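Local coordinates for poly-beta-hydroxybuterate polymerase (Cupriavidus necator, PDB 5T6O), which polymerises hydroxybutyryl units into polyester, probably by acyl transfer, this chain being the catalytic alpha/beta hydrolase domain of the class I synthase, at residues L40-P45 and S59-H64; L116-G121 and G307-V312; T123-A128 and V143-T148; R300-A305 and W348-A353. The protein carries 1 engineered substitution. One frame throughout, in Å; residues are numbered along the deposited sequence. Where two conformers were deposited one is given.

Interaction 1. Residues L40-P45 and S59-H64; sequences LLMVPP and SSLVRH
M42 reaches out from strand 40-43 to meet L61 and V62 in the first turn of the helix that follows, and these three buried side chains make the whole contact. Taking 59-64 in order, S60 comes first as the N-cap of helix 61-67. Its OG accepts from R63 N at 2.8 Å in an almost straight bond (173°) and also pairs with D54, while the S60 carbonyl takes H64 N. That fixes where the helix begins, and with it the position of the two hydrophobic residues just inside. L61 then points toward the strand and offers CD2 to the methyl end of the methionine, 4.2 Å from M42 CE. L61 also packs on W348 and W351. With V62 it is the sulfur that is met: V62 CG2, the branch beside its own backbone N, sits 3.9 Å from M42 SD, the two side chains passing at a slant. M42 gets this far because CG stands anti to its carbonyl carbon (chi1 -63°) and the chain beyond runs straight out, so that sulfur and methyl bridge strand and helix, whose nearest CA atoms, M42 and V62, remain 8.8 Å apart. Further on, H64 turns its ring to W348. The contact is purely apolar, a long flexible side chain laid against branched ones. This is how a central strand packs on its crossover helix in a beta-alpha-beta unit, here strand 40-43, helix 61-67 and strand 72-77 of the alpha/beta hydrolase sheet.

Interaction 2. Residues L116-G121 and G307-V312; sequences LGFAVG and GHIAGV. Engineered in segment 116-121: A119 (natural residue Cys).
With CG anti to the backbone N (chi1 174°), F118 sends its ring off the end of strand 116-118 toward helix 308-312, while I309 has CG1 anti to its carbonyl carbon, beside the backbone N, which carries CD1 to the ring. I309 crosses F118 at about a right angle, its CD1 at the ring's edge, near the plane, 4.0 Å from F118 CZ. V312 comes to meet F118 from the opposite direction and brings CG1 to 4.1 Å from F118 CE1; two conformers of this valine were modelled, so that detail holds for one of them. The H308 ring is near parallel to that of F118 (22°) but slid away, centroids 5.9 Å apart, so overlap is slight. One face of F118 is covered by CB of A119, an engineered residue (natural Cys), 4.1 Å above the ring centre. H308 is held at ND1 by D280, and E164 of the second subunit bonds to the backbone N atoms of I309 and A310. A119, with a positive phi of 59°, forms the tight turn from strand into helix 120-134, between G117 and G121. That geometry is the nucleophile elbow of the alpha/beta hydrolase fold, and the D280-paired H308 facing it is consistent with a Cys-His-Asp catalytic triad.

Interaction 3. Residues T123-A128 and V143-T148; sequences TIVSTA and VTLLTT
In the beta-alpha-beta unit of strand 113-118, helix 120-134 and strand 140-146, the helix uses T123, V125 and S126 to meet the returning strand at L145 and the loop just beyond it at T148. T148 comes closest to the helix backbone: its CG2 lies 3.4 Å from T123 N and 3.9 Å from T123 OG1, the two threonine side chains crossing at an oblique angle. The methyl is there because T148 OG1 takes the other branch (chi1 -65°) and turns back on its own segment, giving its proton to L146 O at 3.1 Å from above the carbonyl plane. One turn along the helix, S126 OG sits against the isobutyl end of L145, 3.4 Å from CD2 and 3.8 Å from CD1. V125 adds a looser touch, its CG1 4.4 Å from the same L145 CD2. The hydroxyls that face these methyls find their polar partners beside the contact: T123 OG1 bonds to L149 O, and S126 OG to G122 O. T123 O is gripped twice by T127, whose N and OG1 (OG1 at 2.9 Å from T123 O) reach it from opposite faces of its plane. Here the threonine and serine side chains serve as packing surface. With the buried hydroxyls bonded to backbone carbonyls, what remains toward the other segment is methyl against methyl, hydroxyl oxygen or backbone nitrogen, held by dispersion and shape.

Interaction 4. Residues R300-A305 and W348-A353; sequences RFVLGA and WPDWTA
Strand 299-304 packs against the start of helix 348-358, the CA atoms of V302 and D350 being nearest at 8.6 Å. R300 and V302, two residues apart on the strand, both point toward the helix, and D350 answers both. R300 stretches out, CG anti to the backbone N (chi1 178°) and the chain extended to NE; the arginine and aspartate chains approach from opposite directions, and the NE/NH2 edge of the guanidinium meets the carboxylate. The result is a side-on bidentate arginine-carboxylate salt bridge: R300 NE gives its hydrogen to D350 OD1 at 3.0 Å, nearly straight at 173°, and R300 NH2 gives one to D350 OD2 at 2.8 Å. Each oxygen uses its syn lone pair. Both lie in or near the guanidinium plane, and the two flat groups are only 16° from coplanar. V302 crosses D350 at an angle, its CG2 3.6 Å from D350 OD1, so a methyl borders that oxygen. The charges have further partners: D350 OD1 also bonds to Y273 OH, on the neighbouring strand 272-277, and R300 NH1 forms a salt bridge with D327. Two near-parallel bonds to two different oxygens hold both flat groups against rotation. R300 thus stands between two acidic side chains, and its charge would be expected to favour the ionised form of both, while D350 ties the helix to the sheet at a partly exposed flank.

All four contacts reach one sheet. Interactions 1 and 2 are joined where strands 40-43 and 113-118 pair, V43 N lying 2.7 Å from L116 O; interactions 2 and 3 where 113-118 pairs with 140-146, G117 O being 2.8 Å from L146 N, and they also share helix 120-134. Helix 348-358 of interaction 4 also touches the other three: W348 CE2 lies 3.6 Å from L61 CD1, W348 NE1 2.8 Å from V312 O, and W351 NE1 2.9 Å from T144 OG1. Interaction 2 holds the probable active site, with H308 NE2 5.0 Å from CB of the engineered A119. The centres of interactions 2 and 4 are about 13 Å apart.

Interaction 1. Residues L40-P45 and S59-H64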
# COMPACT_ATOMS: atom_id res chain seq x y z
N LEU A 40 24.10 24.92 20.31
CA LEU A 40 23.50 24.08 19.28
C LEU A 40 23.64 24.76 17.92
O LEU A 40 23.20 25.90 17.75
CB LEU A 40 22.02 23.82 19.57
CG LEU A 40 21.26 23.06 18.47
CD1 LEU A 40 21.74 21.61 18.42
CD2 LEU A 40 19.75 23.12 18.73
N LEU A 41 24.24 24.05 16.96
CA LEU A 41 24.35 24.53 15.58
C LEU A 41 23.28 23.84 14.74
O LEU A 41 23.28 22.61 14.61
CB LEU A 41 25.74 24.27 15.00
CG LEU A 41 25.84 24.47 13.48
CD1 LEU A 41 25.71 25.95 13.10
CD2 LEU A 41 27.17 23.89 12.94
N MET A 42 22.37 24.63 14.18
CA MET A 42 21.32 24.11 13.32
C MET A 42 21.73 24.20 11.86
O MET A 42 22.14 25.27 11.39
CB MET A 42 20.02 24.88 13.53
CG MET A 42 19.44 24.77 14.92
SD MET A 42 17.77 25.44 14.87
CE MET A 42 17.29 25.21 16.58
N VAL A 43 21.60 23.08 11.14
CA VAL A 43 21.85 23.03 9.70
C VAL A 43 20.52 22.76 9.01
O VAL A 43 20.05 21.62 8.95
CB VAL A 43 22.89 21.96 9.34
CG1 VAL A 43 23.14 21.95 7.80
CG2 VAL A 43 24.21 22.22 10.09
N PRO A 44 19.87 23.80 8.49
CA PRO A 44 18.59 23.64 7.83
C PRO A 44 18.77 23.14 6.41
O PRO A 44 19.90 23.11 5.89
CB PRO A 44 18.00 25.06 7.84
CG PRO A 44 19.00 25.90 8.65
CD PRO A 44 20.29 25.20 8.55
N PRO A 45 17.70 22.75 5.73
CA PRO A 45 17.81 22.40 4.31
C PRO A 45 18.24 23.60 3.47
O PRO A 45 17.98 24.75 3.83
CB PRO A 45 16.39 21.95 3.94
CG PRO A 45 15.50 22.68 4.96
CD PRO A 45 16.31 22.63 6.22
N SER A 59 5.55 29.82 16.53
CA SER A 59 5.88 28.54 15.92
C SER A 59 7.37 28.32 15.75
O SER A 59 7.77 27.32 15.14
CB SER A 59 5.21 28.43 14.55
OG SER A 59 5.74 29.44 13.69
N SER A 60 8.21 29.23 16.25
CA SER A 60 9.64 29.17 15.97
C SER A 60 10.33 28.10 16.82
O SER A 60 10.31 28.17 18.06
CB SER A 60 10.27 30.54 16.23
OG SER A 60 11.69 30.45 16.31
N LEU A 61 11.00 27.16 16.16
CA LEU A 61 11.84 26.22 16.89
C LEU A 61 13.07 26.92 17.44
O LEU A 61 13.51 26.63 18.56
CB LEU A 61 12.24 25.04 16.00
CG LEU A 61 13.06 23.97 16.69
CD1 LEU A 61 12.21 23.17 17.67
CD2 LEU A 61 13.75 23.06 15.66
N VAL A 62 13.66 27.85 16.67
CA VAL A 62 14.81 28.58 17.17
C VAL A 62 14.47 29.29 18.47
O VAL A 62 15.17 29.14 19.48
CB VAL A 62 15.33 29.58 16.12
CG1 VAL A 62 16.33 30.51 16.75
CG2 VAL A 62 15.96 28.84 14.93
N ARG A 63 13.39 30.09 18.47
CA ARG A 63 13.07 30.84 19.68
C ARG A 63 12.81 29.90 20.85
O ARG A 63 13.22 30.17 21.98
CB ARG A 63 11.86 31.74 19.45
CG ARG A 63 11.60 32.72 20.60
CD ARG A 63 10.25 33.41 20.46
NE ARG A 63 9.15 32.44 20.46
CZ ARG A 63 8.53 32.02 21.56
NH1 ARG A 63 8.91 32.48 22.75
NH2 ARG A 63 7.55 31.13 21.48
N HIS A 64 12.14 28.77 20.59
CA HIS A 64 11.87 27.84 21.68
C HIS A 64 13.16 27.31 22.30
O HIS A 64 13.27 27.21 23.53
CB HIS A 64 11.00 26.69 21.17
CG HIS A 64 10.61 25.73 22.24
ND1 HIS A 64 9.56 25.96 23.10
CD2 HIS A 64 11.16 24.55 22.62
CE1 HIS A 64 9.47 24.96 23.96
NE2 HIS A 64 10.42 24.09 23.69

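Interaction 2. Residues L116-G121 and G307-V312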
# COMPACT_ATOMS: atom_id res chain seq x y z
N LEU A 116 22.29 19.98 14.90
CA LEU A 116 20.97 19.58 14.45
C LEU A 116 20.91 19.73 12.94
O LEU A 116 21.46 20.68 12.37
CB LEU A 116 19.86 20.43 15.12
CG LEU A 116 18.41 20.33 14.64
CD1 LEU A 116 17.46 20.76 15.76
CD2 LEU A 116 18.13 21.17 13.37
N GLY A 117 20.25 18.78 12.29
CA GLY A 117 19.91 18.93 10.89
C GLY A 117 18.43 18.69 10.70
O GLY A 117 17.79 17.98 11.46
N PHE A 118 17.87 19.34 9.66
CA PHE A 118 16.47 19.16 9.28
C PHE A 118 16.42 18.83 7.80
O PHE A 118 16.96 19.58 6.98
CB PHE A 118 15.64 20.42 9.58
CG PHE A 118 14.22 20.34 9.06
CD1 PHE A 118 13.41 19.26 9.39
CD2 PHE A 118 13.69 21.34 8.26
CE1 PHE A 118 12.11 19.19 8.93
CE2 PHE A 118 12.39 21.27 7.80
CZ PHE A 118 11.59 20.19 8.13
N ALA A 119 15.78 17.71 7.45
CA ALA A 119 15.57 17.32 6.04
C ALA A 119 16.94 17.20 5.38
O ALA A 119 17.84 16.57 5.96
CB ALA A 119 14.63 18.31 5.38
N VAL A 120 17.17 17.77 4.19
CA VAL A 120 18.48 17.59 3.57
C VAL A 120 19.60 18.20 4.41
O VAL A 120 20.75 17.76 4.32
CB VAL A 120 18.50 18.14 2.12
CG1 VAL A 120 18.46 19.66 2.11
CG2 VAL A 120 19.73 17.61 1.40
N GLY A 121 19.28 19.18 5.28
CA GLY A 121 20.27 19.64 6.24
C GLY A 121 20.79 18.52 7.12
O GLY A 121 21.97 18.50 7.49
N GLY A 307 1.84 15.53 9.51
CA GLY A 307 2.57 15.56 8.25
C GLY A 307 3.99 16.11 8.36
O GLY A 307 4.54 16.31 9.45
N HIS A 308 4.57 16.38 7.18
CA HIS A 308 5.98 16.77 7.08
C HIS A 308 6.29 18.00 7.94
O HIS A 308 7.21 17.98 8.76
CB HIS A 308 6.31 17.04 5.60
CG HIS A 308 7.73 17.42 5.34
ND1 HIS A 308 8.80 16.60 5.66
CD2 HIS A 308 8.27 18.53 4.78
CE1 HIS A 308 9.93 17.19 5.31
NE2 HIS A 308 9.63 18.36 4.77
N ILE A 309 5.54 19.08 7.75
CA ILE A 309 5.81 20.29 8.53
C ILE A 309 4.94 20.34 9.78
O ILE A 309 5.43 20.69 10.86
CB ILE A 309 5.60 21.56 7.68
CG1 ILE A 309 6.58 21.59 6.50
CG2 ILE A 309 5.76 22.82 8.55
CD1 ILE A 309 8.04 21.55 6.93
N ALA A 310 3.66 20.00 9.67
CA ALA A 310 2.79 20.04 10.85
C ALA A 310 3.36 19.20 11.99
O ALA A 310 3.24 19.57 13.16
CB ALA A 310 1.38 19.55 10.49
N GLY A 311 4.00 18.07 11.67
CA GLY A 311 4.51 17.21 12.73
C GLY A 311 5.75 17.78 13.40
O GLY A 311 5.90 17.69 14.62
N VAL A 312 6.67 18.35 12.61
CA VAL A 312 7.89 18.89 13.20
C VAL A 312 7.62 20.20 13.91
O VAL A 312 8.10 20.43 15.02
CB VAL A 312 8.99 19.04 12.12
CG1 VAL A 312 9.35 17.71 11.57
CG2 VAL A 312 8.56 19.96 10.99

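Interaction 3. Residues T123-A128 and V143-T148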
# COMPACT_ATOMS: atom_id res chain seq x y z
N THR A 123 20.96 15.29 6.17
CA THR A 123 21.83 14.50 5.30
C THR A 123 23.18 15.19 5.14
O THR A 123 24.23 14.55 5.25
CB THR A 123 21.16 14.31 3.93
OG1 THR A 123 19.79 13.92 4.11
CG2 THR A 123 21.90 13.26 3.11
N ILE A 124 23.16 16.50 4.90
CA ILE A 124 24.38 17.29 4.78
C ILE A 124 25.19 17.20 6.07
O ILE A 124 26.40 16.91 6.04
CB ILE A 124 24.04 18.75 4.43
CG1 ILE A 124 23.56 18.85 2.99
CG2 ILE A 124 25.25 19.66 4.67
CD1 ILE A 124 22.83 20.19 2.65
N VAL A 125 24.56 17.47 7.21
CA VAL A 125 25.38 17.56 8.41
C VAL A 125 25.90 16.18 8.82
O VAL A 125 27.02 16.06 9.34
CB VAL A 125 24.64 18.27 9.55
CG1 VAL A 125 23.69 17.32 10.29
CG2 VAL A 125 25.67 18.87 10.48
N SER A 126 25.14 15.12 8.54
CA SER A 126 25.63 13.77 8.84
C SER A 126 26.83 13.43 7.96
O SER A 126 27.81 12.83 8.44
CB SER A 126 24.52 12.74 8.64
OG SER A 126 23.45 13.00 9.54
N THR A 127 26.78 13.80 6.68
CA THR A 127 27.92 13.57 5.80
C THR A 127 29.15 14.33 6.30
O THR A 127 30.25 13.78 6.35
CB THR A 127 27.57 13.98 4.37
OG1 THR A 127 26.44 13.21 3.93
CG2 THR A 127 28.75 13.75 3.42
N ALA A 128 28.95 15.58 6.71
CA ALA A 128 30.07 16.40 7.19
C ALA A 128 30.72 15.79 8.42
O ALA A 128 31.96 15.76 8.52
CB ALA A 128 29.58 17.82 7.50
N VAL A 143 24.03 14.72 18.07
CA VAL A 143 23.43 15.06 16.78
C VAL A 143 21.93 14.87 16.90
O VAL A 143 21.47 13.85 17.44
CB VAL A 143 23.99 14.17 15.65
CG1 VAL A 143 23.26 14.45 14.34
CG2 VAL A 143 25.49 14.40 15.49
N THR A 144 21.17 15.83 16.39
CA THR A 144 19.72 15.72 16.28
C THR A 144 19.37 15.71 14.79
O THR A 144 19.66 16.68 14.08
CB THR A 144 19.02 16.87 17.00
OG1 THR A 144 19.34 16.82 18.40
CG2 THR A 144 17.50 16.78 16.83
N LEU A 145 18.73 14.64 14.34
CA LEU A 145 18.30 14.50 12.95
C LEU A 145 16.78 14.63 12.90
O LEU A 145 16.07 13.69 13.25
CB LEU A 145 18.76 13.16 12.38
CG LEU A 145 20.27 12.96 12.30
CD1 LEU A 145 20.59 11.58 11.68
CD2 LEU A 145 20.92 14.08 11.47
N LEU A 146 16.29 15.79 12.48
CA LEU A 146 14.86 15.99 12.31
C LEU A 146 14.48 15.66 10.87
O LEU A 146 14.98 16.30 9.94
CB LEU A 146 14.46 17.43 12.65
CG LEU A 146 14.85 17.95 14.03
CD1 LEU A 146 14.27 19.35 14.23
CD2 LEU A 146 14.36 17.02 15.14
N THR A 147 13.62 14.65 10.69
CA THR A 147 13.02 14.39 9.38
C THR A 147 14.10 14.25 8.31
O THR A 147 14.06 14.88 7.25
CB THR A 147 12.03 15.50 9.05
OG1 THR A 147 11.18 15.69 10.18
CG2 THR A 147 11.14 15.14 7.87
N THR A 148 15.08 13.39 8.58
CA THR A 148 16.28 13.28 7.74
C THR A 148 16.31 11.95 7.01
O THR A 148 16.11 10.90 7.63
CB THR A 148 17.53 13.43 8.61
OG1 THR A 148 17.56 14.75 9.17
CG2 THR A 148 18.81 13.15 7.81

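Interaction 4. Residues R300-A305 and W348-A353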
# COMPACT_ATOMS: atom_id res chain seq x y z
N ARG A 300 18.05 7.51 20.07
CA ARG A 300 16.66 7.66 20.50
C ARG A 300 15.84 7.95 19.25
O ARG A 300 16.23 8.79 18.44
CB ARG A 300 16.51 8.80 21.51
CG ARG A 300 15.07 9.04 21.97
CD ARG A 300 15.05 9.84 23.27
NE ARG A 300 13.69 10.03 23.81
CZ ARG A 300 13.02 9.11 24.48
NH1 ARG A 300 13.56 7.91 24.71
NH2 ARG A 300 11.80 9.38 24.94
N PHE A 301 14.73 7.24 19.08
CA PHE A 301 13.82 7.52 17.97
C PHE A 301 12.48 7.98 18.53
O PHE A 301 11.93 7.34 19.43
CB PHE A 301 13.61 6.32 17.05
CG PHE A 301 12.80 6.67 15.83
CD1 PHE A 301 13.43 7.17 14.70
CD2 PHE A 301 11.42 6.53 15.83
CE1 PHE A 301 12.68 7.52 13.58
CE2 PHE A 301 10.67 6.88 14.71
CZ PHE A 301 11.31 7.37 13.59
N VAL A 302 11.95 9.07 17.97
CA VAL A 302 10.68 9.63 18.43
C VAL A 302 9.84 9.95 17.20
O VAL A 302 10.34 10.52 16.23
CB VAL A 302 10.89 10.87 19.31
CG1 VAL A 302 9.55 11.53 19.63
CG2 VAL A 302 11.63 10.49 20.59
N LEU A 303 8.58 9.54 17.23
CA LEU A 303 7.64 9.71 16.13
C LEU A 303 6.60 10.75 16.53
O LEU A 303 5.90 10.57 17.53
CB LEU A 303 6.95 8.38 15.82
CG LEU A 303 5.99 8.29 14.64
CD1 LEU A 303 6.72 8.63 13.37
CD2 LEU A 303 5.40 6.87 14.58
N GLY A 304 6.50 11.83 15.76
CA GLY A 304 5.46 12.82 15.97
C GLY A 304 4.26 12.52 15.09
O GLY A 304 4.39 11.96 14.02
N ALA A 305 3.08 12.90 15.57
CA ALA A 305 1.90 12.76 14.73
C ALA A 305 1.91 13.82 13.62
O ALA A 305 2.60 14.84 13.70
CB ALA A 305 0.62 12.89 15.56
N TRP A 348 8.50 18.29 21.42
CA TRP A 348 9.60 19.21 21.69
C TRP A 348 10.13 19.07 23.11
O TRP A 348 11.37 19.06 23.27
CB TRP A 348 9.20 20.67 21.41
CG TRP A 348 9.01 21.02 19.96
CD1 TRP A 348 8.97 20.15 18.90
CD2 TRP A 348 8.88 22.33 19.42
NE1 TRP A 348 8.78 20.86 17.73
CE2 TRP A 348 8.71 22.20 18.03
CE3 TRP A 348 8.85 23.61 19.99
CZ2 TRP A 348 8.55 23.29 17.19
CZ3 TRP A 348 8.69 24.71 19.15
CH2 TRP A 348 8.54 24.54 17.76
N PRO A 349 9.31 18.97 24.17
CA PRO A 349 9.88 18.78 25.51
C PRO A 349 10.70 17.52 25.65
O PRO A 349 11.68 17.51 26.41
CB PRO A 349 8.64 18.75 26.42
CG PRO A 349 7.63 19.57 25.69
CD PRO A 349 7.85 19.22 24.24
N ASP A 350 10.33 16.44 24.95
CA ASP A 350 11.14 15.23 24.99
C ASP A 350 12.53 15.49 24.44
O ASP A 350 13.54 15.12 25.04
CB ASP A 350 10.46 14.13 24.17
CG ASP A 350 11.21 12.81 24.23
OD1 ASP A 350 12.17 12.62 23.46
OD2 ASP A 350 10.82 11.95 25.05
N TRP A 351 12.59 16.18 23.30
CA TRP A 351 13.87 16.48 22.68
C TRP A 351 14.69 17.47 23.51
O TRP A 351 15.89 17.27 23.71
CB TRP A 351 13.66 17.01 21.27
CG TRP A 351 14.94 17.51 20.68
CD1 TRP A 351 16.08 16.80 20.51
CD2 TRP A 351 15.22 18.84 20.21
NE1 TRP A 351 17.07 17.59 19.97
CE2 TRP A 351 16.55 18.85 19.76
CE3 TRP A 351 14.47 20.02 20.13
CZ2 TRP A 351 17.17 20.00 19.25
CZ3 TRP A 351 15.07 21.15 19.60
CH2 TRP A 351 16.40 21.13 19.17
N THR A 352 14.07 18.56 23.99
CA THR A 352 14.90 19.55 24.69
C THR A 352 15.44 18.98 25.99
O THR A 352 16.56 19.35 26.40
CB THR A 352 14.13 20.85 24.97
OG1 THR A 352 13.02 20.58 25.84
CG2 THR A 352 13.61 21.47 23.67
N ALA A 353 14.69 18.10 26.65
CA ALA A 353 15.22 17.43 27.84
C ALA A 353 16.40 16.53 27.47
O ALA A 353 17.40 16.50 28.18
CB ALA A 353 14.12 16.62 28.54